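Long-range contact in Lmo0131 protein (Listeria monocytogenes, PDB 4Q6J), which belongs to the EAL domain family and may, like its relatives, hydrolyse cyclic di-GMP, although its own function has not been established: residues 10-15 / 57-62. Residues are numbered along the deposited sequence; the frame is centred on the assembly and turned at random. Where two conformers were deposited one is given.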
ATOM      1  N   GLU B  10     -17.439  20.017  13.934  1.00 19.23           N
ATOM      2  CA  GLU B  10     -18.004  19.361  15.105  1.00 19.97           C
ATOM      3  C   GLU B  10     -17.169  18.145  15.538  1.00 21.70           C
ATOM      4  O   GLU B  10     -16.948  17.912  16.725  1.00 27.89           O
ATOM      5  CB  GLU B  10     -19.434  18.960  14.806  1.00 22.59           C
ATOM      6  CG  GLU B  10     -20.035  18.053  15.829  1.00 32.09           C
ATOM      7  CD  GLU B  10     -21.516  17.813  15.582  1.00 39.23           C
ATOM      8  OE1 GLU B  10     -22.124  18.538  14.747  1.00 35.23           O
ATOM      9  OE2 GLU B  10     -22.068  16.893  16.232  1.00 28.85           O
ATOM     10  N   ILE B  11     -16.688  17.388  14.558  1.00 19.02           N
ATOM     11  CA  ILE B  11     -15.728  16.301  14.806  1.00 22.62           C
ATOM     12  C   ILE B  11     -14.430  16.761  15.489  1.00 24.63           C
ATOM     13  O   ILE B  11     -14.105  16.283  16.565  1.00 23.67           O
ATOM     14  CB  ILE B  11     -15.423  15.498  13.505  1.00 20.91           C
ATOM     15  CG1 ILE B  11     -16.649  14.654  13.130  1.00 22.95           C
ATOM     16  CG2 ILE B  11     -14.180  14.634  13.664  1.00 16.04           C
ATOM     17  CD1 ILE B  11     -16.551  13.929  11.843  1.00 25.64           C
ATOM     18  N   TRP B  12     -13.752  17.720  14.878  1.00 22.34           N
ATOM     19  CA  TRP B  12     -12.470  18.210  15.347  1.00 21.42           C
ATOM     20  C   TRP B  12     -12.619  18.784  16.748  1.00 17.42           C
ATOM     21  O   TRP B  12     -11.740  18.638  17.559  1.00 23.12           O
ATOM     22  CB  TRP B  12     -11.880  19.228  14.348  1.00 24.27           C
ATOM     23  CG  TRP B  12     -11.270  18.572  13.150  1.00 25.12           C
ATOM     24  CD1 TRP B  12     -11.702  17.453  12.544  1.00 23.91           C
ATOM     25  CD2 TRP B  12     -10.102  18.993  12.424  1.00 35.58           C
ATOM     26  NE1 TRP B  12     -10.893  17.133  11.497  1.00 22.45           N
ATOM     27  CE2 TRP B  12      -9.897  18.061  11.400  1.00 29.01           C
ATOM     28  CE3 TRP B  12      -9.207  20.059  12.550  1.00 39.31           C
ATOM     29  CZ2 TRP B  12      -8.851  18.166  10.496  1.00 25.00           C
ATOM     30  CZ3 TRP B  12      -8.173  20.156  11.649  1.00 40.41           C
ATOM     31  CH2 TRP B  12      -7.996  19.211  10.643  1.00 27.14           C
ATOM     32  N   ASP B  13     -13.715  19.442  17.110  0.51 19.16           N
ATOM     33  CA  ASP B  13     -13.861  19.964  18.461  0.51 20.80           C
ATOM     34  C   ASP B  13     -14.061  18.841  19.477  0.51 24.06           C
ATOM     35  O   ASP B  13     -13.631  18.959  20.621  0.51 25.14           O
ATOM     36  CB  ASP B  13     -14.977  20.993  18.553  0.51 23.27           C
ATOM     37  CG  ASP B  13     -14.756  21.978  19.690  0.51 28.09           C
ATOM     38  OD1 ASP B  13     -13.648  21.973  20.280  0.51 29.05           O
ATOM     39  OD2 ASP B  13     -15.680  22.765  19.984  0.51 32.31           O
ATOM     40  N   ALA B  14     -14.691  17.745  19.065  1.00 17.46           N
ATOM     41  CA  ALA B  14     -14.849  16.610  19.970  1.00 19.20           C
ATOM     42  C   ALA B  14     -13.491  15.949  20.259  1.00 15.00           C
ATOM     43  O   ALA B  14     -13.172  15.601  21.367  1.00 19.27           O
ATOM     44  CB  ALA B  14     -15.826  15.626  19.406  1.00 18.08           C
ATOM     45  N   ILE B  15     -12.683  15.793  19.235  1.00 16.84           N
ATOM     46  CA  ILE B  15     -11.334  15.288  19.394  1.00 16.41           C
ATOM     47  C   ILE B  15     -10.469  16.174  20.326  1.00 22.25           C
ATOM     48  O   ILE B  15      -9.636  15.680  21.086  1.00 19.64           O
ATOM     49  CB  ILE B  15     -10.691  15.193  18.028  1.00 14.14           C
ATOM     50  CG1 ILE B  15     -11.231  13.994  17.279  1.00 15.76           C
ATOM     51  CG2 ILE B  15      -9.232  15.069  18.145  1.00 23.60           C
ATOM     52  CD1 ILE B  15     -10.909  14.050  15.858  1.00 16.41           C
ATOM     53  N   PHE B  57     -11.102   8.657  11.821  0.67 43.31           N
ATOM     54  CA  PHE B  57      -9.664   8.394  11.817  0.91 36.13           C
ATOM     55  C   PHE B  57      -8.889   9.572  11.193  0.86 41.01           C
ATOM     56  O   PHE B  57      -7.842   9.965  11.697  0.69 38.05           O
ATOM     57  CB  PHE B  57      -9.345   7.026  11.118  0.89 36.54           C
ATOM     58  CG  PHE B  57      -8.117   7.037  10.233  0.68 37.42           C
ATOM     59  CD1 PHE B  57      -6.861   6.837  10.765  0.68 44.52           C
ATOM     60  CD2 PHE B  57      -8.223   7.416   8.913  0.90 27.76           C
ATOM     61  CE1 PHE B  57      -5.743   6.924   9.969  0.79 39.62           C
ATOM     62  CE2 PHE B  57      -7.111   7.509   8.122  0.83 30.76           C
ATOM     63  CZ  PHE B  57      -5.868   7.262   8.646  0.89 31.77           C
ATOM     64  N   ASP B  58      -9.374  10.083  10.076  1.00 52.47           N
ATOM     65  CA  ASP B  58      -8.565  10.984   9.295  1.00 54.99           C
ATOM     66  C   ASP B  58      -8.250  12.176  10.152  1.00 52.71           C
ATOM     67  O   ASP B  58      -7.132  12.647  10.205  1.00 58.38           O
ATOM     68  CB  ASP B  58      -9.323  11.438   8.046  1.00 42.95           C
ATOM     69  CG  ASP B  58      -8.840  10.760   6.785  1.00 53.49           C
ATOM     70  OD1 ASP B  58      -9.646  10.074   6.133  1.00 60.10           O
ATOM     71  OD2 ASP B  58      -7.657  10.913   6.440  1.00 61.38           O
ATOM     72  N   ASP B  59      -9.258  12.640  10.862  1.00 44.91           N
ATOM     73  CA  ASP B  59      -9.126  13.820  11.676  1.00 37.32           C
ATOM     74  C   ASP B  59      -8.101  13.645  12.808  1.00 42.94           C
ATOM     75  O   ASP B  59      -7.334  14.546  13.079  1.00 40.71           O
ATOM     76  CB  ASP B  59     -10.498  14.221  12.176  1.00 39.52           C
ATOM     77  CG  ASP B  59     -11.522  14.236  11.069  1.00 40.68           C
ATOM     78  OD1 ASP B  59     -12.243  13.237  10.894  1.00 52.41           O
ATOM     79  OD2 ASP B  59     -11.585  15.250  10.374  1.00 36.99           O
ATOM     80  N   ILE B  60      -8.077  12.473  13.433  1.00 45.86           N
ATOM     81  CA  ILE B  60      -7.177  12.231  14.561  1.00 29.58           C
ATOM     82  C   ILE B  60      -5.696  12.358  14.185  1.00 34.86           C
ATOM     83  O   ILE B  60      -4.936  13.011  14.863  1.00 31.89           O
ATOM     84  CB  ILE B  60      -7.417  10.804  15.124  1.00 36.58           C
ATOM     85  CG1 ILE B  60      -8.836  10.658  15.684  1.00 38.04           C
ATOM     86  CG2 ILE B  60      -6.375  10.415  16.158  1.00 46.15           C
ATOM     87  CD1 ILE B  60      -8.976  11.071  17.131  1.00 38.20           C
ATOM     88  N   VAL B  61      -5.322  11.742  13.077  1.00 38.95           N
ATOM     89  CA  VAL B  61      -4.010  11.868  12.476  1.00 28.70           C
ATOM     90  C   VAL B  61      -3.691  13.329  12.155  1.00 39.03           C
ATOM     91  O   VAL B  61      -2.695  13.870  12.618  1.00 45.22           O
ATOM     92  CB  VAL B  61      -3.956  11.018  11.205  1.00 31.36           C
ATOM     93  CG1 VAL B  61      -2.817  11.452  10.312  1.00 26.76           C
ATOM     94  CG2 VAL B  61      -3.882   9.531  11.562  1.00 30.25           C
ATOM     95  N   LEU B  62      -4.553  13.978  11.386  1.00 34.04           N
ATOM     96  CA  LEU B  62      -4.373  15.398  11.053  1.00 35.13           C
ATOM     97  C   LEU B  62      -4.339  16.347  12.266  1.00 28.62           C
ATOM     98  O   LEU B  62      -3.777  17.444  12.216  1.00 24.52           O
ATOM     99  CB  LEU B  62      -5.459  15.828  10.071  1.00 39.33           C
ATOM    100  CG  LEU B  62      -5.374  14.968   8.806  1.00 37.87           C
ATOM    101  CD1 LEU B  62      -6.740  14.731   8.182  1.00 33.50           C
ATOM    102  CD2 LEU B  62      -4.359  15.558   7.801  1.00 40.23           C
TER
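Trp-12 and Asp-59 bring the two backbones nearest, their CA atoms 6.6 Å apart, where helices 10-15 and 57-62 cross at -56° with their axes 10.0 Å from each other; the CA atoms of Ile-15 and Ile-60 follow at 7.1 Å. The side chains of these two isoleucines cross obliquely, CG1 of Ile-15 3.7 Å from CD1 of Ile-60. Ile-60 starts away from helix 10-15, but its chi2 of -87° turns CD1 back to CG1 and CD1 of Ile-15. CD1 of Ile-15 also touches CB of Asp-59 at 3.7 Å, the two side chains crossing at about a right angle. In the EAL domain, a TIM-barrel variant, helix 8-16 leads into strand 20-29, and helix 53-62 comes after strands 35-45 and 50-51 and before helix 66-83. Tyr-20 of strand 20-29 touches both Ile-15 and Ile-60, and Leu-44 of strand 35-45 also packs on Ile-15. Asp-59 points at helix 10-15, but OD2 is modelled implausibly close to NE1 of Trp-12, leaving the carboxylate's exact placing doubtful. Farther round the indole, CZ2 of Trp-12 meets CB of Leu-62 at 4.1 Å, and Leu-184 of a second subunit packs against the same tryptophan.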